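Local coordinates for mbDLG-3 protein (Monosiga brevicollis, PDB 6X1N), which is a PDZ domain of a choanoflagellate Dlg1-type scaffold, a module that probably binds C-terminal peptides of partner proteins, in a longer protein that may bind protein kinases, at residues G37-R42 with G58-S63. Sequence-based numbering, arbitrary orientation.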
loop_
_atom_site.group_PDB
_atom_site.type_symbol
_atom_site.label_atom_id
_atom_site.label_comp_id
_atom_site.label_asym_id
_atom_site.label_seq_id
_atom_site.Cartn_x
_atom_site.Cartn_y
_atom_site.Cartn_z
ATOM N N GLY A 37 -7.519 5.995 -3.374
ATOM C CA GLY A 37 -6.798 5.208 -2.393
ATOM C C GLY A 37 -5.592 4.514 -3.004
ATOM O O GLY A 37 -5.477 4.332 -4.218
ATOM N N ILE A 38 -4.667 4.145 -2.135
ATOM C CA ILE A 38 -3.438 3.457 -2.519
ATOM C C ILE A 38 -3.619 1.975 -2.243
ATOM O O ILE A 38 -4.142 1.597 -1.187
ATOM C CB ILE A 38 -2.256 4.013 -1.708
ATOM C CG1 ILE A 38 -2.079 5.515 -1.970
ATOM C CG2 ILE A 38 -0.977 3.229 -2.019
ATOM C CD1 ILE A 38 -1.892 5.854 -3.434
ATOM N N PHE A 39 -3.184 1.128 -3.178
ATOM C CA PHE A 39 -3.382 -0.314 -3.091
ATOM C C PHE A 39 -2.099 -1.079 -3.359
ATOM O O PHE A 39 -1.245 -0.633 -4.125
ATOM C CB PHE A 39 -4.454 -0.758 -4.082
ATOM C CG PHE A 39 -5.820 -0.424 -3.617
ATOM C CD1 PHE A 39 -6.287 0.869 -3.689
ATOM C CD2 PHE A 39 -6.616 -1.389 -3.040
ATOM C CE1 PHE A 39 -7.534 1.185 -3.203
ATOM C CE2 PHE A 39 -7.866 -1.077 -2.569
ATOM C CZ PHE A 39 -8.319 0.199 -2.637
ATOM N N ILE A 40 -1.975 -2.242 -2.728
ATOM C CA ILE A 40 -0.923 -3.189 -3.081
ATOM C C ILE A 40 -1.325 -3.859 -4.384
ATOM O O ILE A 40 -2.393 -4.478 -4.466
ATOM C CB ILE A 40 -0.739 -4.231 -1.975
ATOM C CG1 ILE A 40 -0.475 -3.560 -0.625
ATOM C CG2 ILE A 40 0.342 -5.230 -2.383
ATOM C CD1 ILE A 40 0.895 -3.103 -0.398
ATOM N N SER A 41 -0.483 -3.732 -5.407
ATOM C CA SER A 41 -0.762 -4.321 -6.709
ATOM C C SER A 41 0.034 -5.587 -7.007
ATOM O O SER A 41 -0.275 -6.258 -7.995
ATOM C CB SER A 41 -0.530 -3.290 -7.824
ATOM O OG SER A 41 0.783 -2.761 -7.735
ATOM N N ARG A 42 1.037 -5.936 -6.200
ATOM C CA ARG A 42 1.747 -7.188 -6.435
ATOM C C ARG A 42 2.594 -7.491 -5.216
ATOM O O ARG A 42 3.194 -6.588 -4.636
ATOM C CB ARG A 42 2.671 -7.054 -7.657
ATOM C CG ARG A 42 3.207 -8.354 -8.205
ATOM C CD ARG A 42 2.160 -9.137 -8.960
ATOM N NE ARG A 42 2.809 -10.265 -9.626
ATOM C CZ ARG A 42 2.979 -10.385 -10.941
ATOM N NH1 ARG A 42 2.507 -9.465 -11.771
ATOM N NH2 ARG A 42 3.599 -11.452 -11.429
ATOM N N GLY A 58 -4.312 -6.338 -3.474
ATOM C CA GLY A 58 -5.674 -5.915 -3.227
ATOM C C GLY A 58 -5.911 -5.284 -1.876
ATOM O O GLY A 58 -7.048 -4.877 -1.590
ATOM N N ASP A 59 -4.888 -5.181 -1.040
ATOM C CA ASP A 59 -5.005 -4.425 0.201
ATOM C C ASP A 59 -5.009 -2.935 -0.109
ATOM O O ASP A 59 -4.214 -2.452 -0.927
ATOM C CB ASP A 59 -3.790 -4.661 1.104
ATOM C CG ASP A 59 -3.801 -5.997 1.803
ATOM O OD1 ASP A 59 -4.853 -6.677 1.824
ATOM O OD2 ASP A 59 -2.750 -6.314 2.396
ATOM N N GLN A 60 -5.873 -2.193 0.576
ATOM C CA GLN A 60 -5.719 -0.749 0.617
ATOM C C GLN A 60 -4.688 -0.402 1.677
ATOM O O GLN A 60 -4.744 -0.919 2.802
ATOM C CB GLN A 60 -7.046 -0.064 0.926
ATOM C CG GLN A 60 -6.876 1.442 0.947
ATOM C CD GLN A 60 -8.166 2.219 0.829
ATOM O OE1 GLN A 60 -9.260 1.655 0.863
ATOM N NE2 GLN A 60 -8.042 3.540 0.699
ATOM N N ILE A 61 -3.725 0.444 1.305
ATOM C CA ILE A 61 -2.773 0.997 2.258
ATOM C C ILE A 61 -3.423 2.254 2.822
ATOM O O ILE A 61 -3.416 3.309 2.188
ATOM C CB ILE A 61 -1.425 1.321 1.615
ATOM C CG1 ILE A 61 -0.870 0.137 0.815
ATOM C CG2 ILE A 61 -0.447 1.735 2.704
ATOM C CD1 ILE A 61 0.511 0.420 0.195
ATOM N N LEU A 62 -3.983 2.148 4.026
ATOM C CA LEU A 62 -4.653 3.296 4.630
ATOM C C LEU A 62 -3.644 4.328 5.115
ATOM O O LEU A 62 -3.886 5.541 5.028
ATOM C CB LEU A 62 -5.553 2.837 5.775
ATOM C CG LEU A 62 -6.707 1.928 5.342
ATOM C CD1 LEU A 62 -7.353 1.234 6.549
ATOM C CD2 LEU A 62 -7.748 2.711 4.560
ATOM N N SER A 63 -2.505 3.873 5.629
ATOM C CA SER A 63 -1.456 4.786 6.048
ATOM C C SER A 63 -0.118 4.079 5.928
ATOM O O SER A 63 -0.040 2.846 5.944
ATOM C CB SER A 63 -1.687 5.272 7.482
ATOM O OG SER A 63 -1.682 4.182 8.379
HETATM O O HOH W 1 -5.248 4.706 0.638
#
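I38, F39 and I40 meet D59, Q60 and I61 where two antiparallel strands pair in the sheet of a PDZ domain. The segments 38-42 and 59-63 run at 139° to each other. Three backbone hydrogen bonds join them: I61 N to I38 O at 2.8 Å, and I40 N to D59 O and G58 N to I40 O, both at 2.9 Å. F39 and Q60 form a non-hydrogen-bonded pair, with their CA atoms 4.4 Å apart. Their side chains share one face of the sheet. Q60 CA lies over one face of the F39 ring, toward the rim, 4.0 Å from the ring centroid, in a CH-pi contact. Q60 CB rests on F39 CE2 at 3.7 Å. The carbonyls G37 O and G58 O meet the ring edge in its plane. Q60 CG is anti to the backbone N (chi1 -179°), and the extended chain carries the amide past F39 CZ toward G37. There Q60 NE2 donates to a water at 3.0 Å. The same water accepts from I38 N and donates to I61 O, bridging the strands through these two backbone groups. Q60 OE1 accepts a hydrogen bond from N96 ND2.

I38, I40 and I61 pack on the other face. I61 CD1 touches I40 CD1 at 3.6 Å and I38 CG2 at 3.9 Å, so its tip contacts both isoleucines. The I40 and I61 side chains cross at about a right angle. D59 CB lies alongside I40 CG1, while its carboxylate pairs with R6 and accepts from F56 N. Strand 19-22 flanks 38-43, and strand 88-95 flanks 59-64. This central strand pairing, with three isoleucines on one face that meet further apolar residues such as F19, A72 and L91, belongs to the antiparallel sheet of the PDZ fold.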